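Local structure of diaminopropionate ammonia-lyase (4D9I) at residues 63-68 and 214-219. The protein catalyses the pyridoxal 5'-phosphate-dependent alpha,beta-elimination of both L- and D-2,3-diaminopropionate, yielding pyruvate and ammonia, and works as a homodimer. Numbering follows the deposited sequence.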
loop_
_atom_site.group_PDB
_atom_site.type_symbol
_atom_site.label_atom_id
_atom_site.label_comp_id
_atom_site.label_asym_id
_atom_site.label_seq_id
_atom_site.Cartn_x
_atom_site.Cartn_y
_atom_site.Cartn_z
ATOM N N LEU B 63 -2.050 -7.338 16.545
ATOM C CA LEU B 63 -2.811 -6.172 16.957
ATOM C C LEU B 63 -1.877 -4.983 16.902
ATOM O O LEU B 63 -0.804 -5.013 17.528
ATOM C CB LEU B 63 -3.355 -6.344 18.373
ATOM C CG LEU B 63 -4.188 -7.614 18.611
ATOM C CD1 LEU B 63 -4.404 -7.804 20.098
ATOM C CD2 LEU B 63 -5.509 -7.547 17.849
ATOM N N VAL B 64 -2.255 -3.963 16.149
ATOM C CA VAL B 64 -1.383 -2.790 15.979
ATOM C C VAL B 64 -2.026 -1.576 16.610
ATOM O O VAL B 64 -3.091 -1.100 16.161
ATOM C CB VAL B 64 -1.071 -2.490 14.495
ATOM C CG1 VAL B 64 -0.100 -1.297 14.373
ATOM C CG2 VAL B 64 -0.498 -3.729 13.813
ATOM N N LYS B 65 -1.363 -1.062 17.637
ATOM C CA LYS B 65 -1.726 0.215 18.224
ATOM C C LYS B 65 -1.260 1.346 17.314
ATOM O O LYS B 65 -0.037 1.575 17.156
ATOM C CB LYS B 65 -1.104 0.313 19.631
ATOM C CG LYS B 65 -1.612 1.457 20.504
ATOM C CD LYS B 65 -3.120 1.418 20.750
ATOM C CE LYS B 65 -3.514 2.433 21.831
ATOM N NZ LYS B 65 -4.977 2.720 21.839
ATOM N N ASP B 66 -2.234 2.074 16.745
ATOM C CA ASP B 66 -1.999 3.060 15.696
ATOM C C ASP B 66 -1.923 4.493 16.239
ATOM O O ASP B 66 -2.932 5.209 16.354
ATOM C CB ASP B 66 -3.072 2.934 14.594
ATOM C CG ASP B 66 -2.856 3.900 13.450
ATOM O OD1 ASP B 66 -1.792 4.563 13.402
ATOM O OD2 ASP B 66 -3.745 3.981 12.569
ATOM N N GLU B 67 -0.699 4.904 16.554
ATOM C CA GLU B 67 -0.463 6.175 17.230
ATOM C C GLU B 67 -0.370 7.333 16.254
ATOM O O GLU B 67 -0.137 8.475 16.659
ATOM C CB GLU B 67 0.766 6.086 18.157
ATOM C CG GLU B 67 0.489 5.276 19.430
ATOM C CD GLU B 67 -0.550 5.954 20.327
ATOM O OE1 GLU B 67 -0.514 7.200 20.478
ATOM O OE2 GLU B 67 -1.431 5.244 20.867
ATOM N N SER B 68 -0.589 7.050 14.968
ATOM C CA SER B 68 -0.714 8.125 13.989
ATOM C C SER B 68 -1.970 8.957 14.260
ATOM O O SER B 68 -2.075 10.111 13.801
ATOM C CB SER B 68 -0.734 7.599 12.545
ATOM O OG SER B 68 -1.983 7.009 12.216
ATOM N N VAL B 214 -4.682 -2.196 26.618
ATOM C CA VAL B 214 -5.121 -3.280 27.495
ATOM C C VAL B 214 -6.647 -3.270 27.585
ATOM O O VAL B 214 -7.279 -4.306 27.444
ATOM C CB VAL B 214 -4.484 -3.209 28.907
ATOM C CG1 VAL B 214 -5.148 -4.199 29.847
ATOM C CG2 VAL B 214 -3.007 -3.537 28.830
ATOM N N GLU B 215 -7.219 -2.087 27.807
ATOM C CA GLU B 215 -8.669 -1.910 27.789
ATOM C C GLU B 215 -9.227 -2.415 26.459
ATOM O O GLU B 215 -10.229 -3.104 26.431
ATOM C CB GLU B 215 -9.041 -0.436 27.972
ATOM C CG GLU B 215 -10.541 -0.195 28.071
ATOM C CD GLU B 215 -10.921 1.286 28.084
ATOM O OE1 GLU B 215 -10.045 2.150 27.895
ATOM O OE2 GLU B 215 -12.120 1.594 28.277
ATOM N N GLN B 216 -8.582 -2.049 25.354
ATOM C CA GLN B 216 -9.061 -2.484 24.043
ATOM C C GLN B 216 -8.957 -4.003 23.869
ATOM O O GLN B 216 -9.886 -4.627 23.360
ATOM C CB GLN B 216 -8.340 -1.751 22.920
ATOM C CG GLN B 216 -8.782 -0.311 22.751
ATOM C CD GLN B 216 -7.750 0.511 22.034
ATOM O OE1 GLN B 216 -6.563 0.420 22.336
ATOM N NE2 GLN B 216 -8.183 1.299 21.067
ATOM N N MET B 217 -7.836 -4.591 24.288
ATOM C CA MET B 217 -7.661 -6.045 24.229
ATOM C C MET B 217 -8.691 -6.772 25.092
ATOM O O MET B 217 -9.258 -7.784 24.667
ATOM C CB MET B 217 -6.226 -6.458 24.570
ATOM C CG MET B 217 -5.236 -6.227 23.427
ATOM S SD MET B 217 -3.498 -6.661 23.734
ATOM C CE MET B 217 -3.034 -5.584 25.084
ATOM N N ARG B 218 -8.962 -6.240 26.277
ATOM C CA ARG B 218 -10.002 -6.805 27.139
ATOM C C ARG B 218 -11.390 -6.748 26.489
ATOM O O ARG B 218 -12.148 -7.700 26.589
ATOM C CB ARG B 218 -10.001 -6.129 28.513
ATOM C CG ARG B 218 -8.892 -6.610 29.434
ATOM C CD ARG B 218 -8.853 -5.779 30.715
ATOM N NE ARG B 218 -7.759 -6.174 31.599
ATOM C CZ ARG B 218 -7.166 -5.367 32.484
ATOM N NH1 ARG B 218 -7.518 -4.089 32.604
ATOM N NH2 ARG B 218 -6.173 -5.830 33.222
ATOM N N GLU B 219 -11.712 -5.646 25.809
ATOM C CA GLU B 219 -12.989 -5.556 25.082
ATOM C C GLU B 219 -13.064 -6.594 23.950
ATOM O O GLU B 219 -14.138 -7.123 23.650
ATOM C CB GLU B 219 -13.217 -4.142 24.528
ATOM C CG GLU B 219 -14.533 -3.975 23.760
ATOM C CD GLU B 219 -14.772 -2.553 23.272
ATOM O OE1 GLU B 219 -13.823 -1.925 22.745
ATOM O OE2 GLU B 219 -15.913 -2.055 23.412
#
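Lys65 and Gln216 supply the one polar link between strand residues 63-66 and helix residues 214-219: Lys65 NZ donates to Gln216 OE1 at 2.8 Å. The C=O...N angle of 116° and a tilt of 24° from the carbonyl plane show the ammonium meeting the oxygen from its flank. The torsions of Lys65 explain the reach: CG stands anti to the backbone N (chi1 -168°) and the chain then bends at chi2. Gln216 runs extended beyond CG, and the two chains meet at about a right angle. The ammonium is also gripped by a hydrogen bond to Thr45 O and a salt bridge to Glu212 from the same helix; since Gln216 NE2 donates to Thr45 O as well, both ends of the amide are engaged, which is consistent with a settled choice between O and N. Replacing Lys65 by an alanine removes the ammonium, which would probably leave Glu212 without this countercharge and Gln216 OE1 and Thr45 O without this donor.

The apolar part is a single pair. Leu63 CD1 lies 3.8 Å from Met217 CG and 3.9 Å from Met217 SD, so one methyl rests against the thioether. Leu47 and Leu372, on the strands flanking 61-66, also touch Met217.

At the end of the strand, Asp66 OD1 accepts from Ser68 N at 3.2 Å, an Asx turn, and from Ser68 OG at 2.7 Å, both approaching one face of the carboxylate.

With only 136 Å² buried, the contact is a modest helix-on-sheet junction, joining helix 208-220 to the mixed sheet of a fold type II pyridoxal-phosphate enzyme.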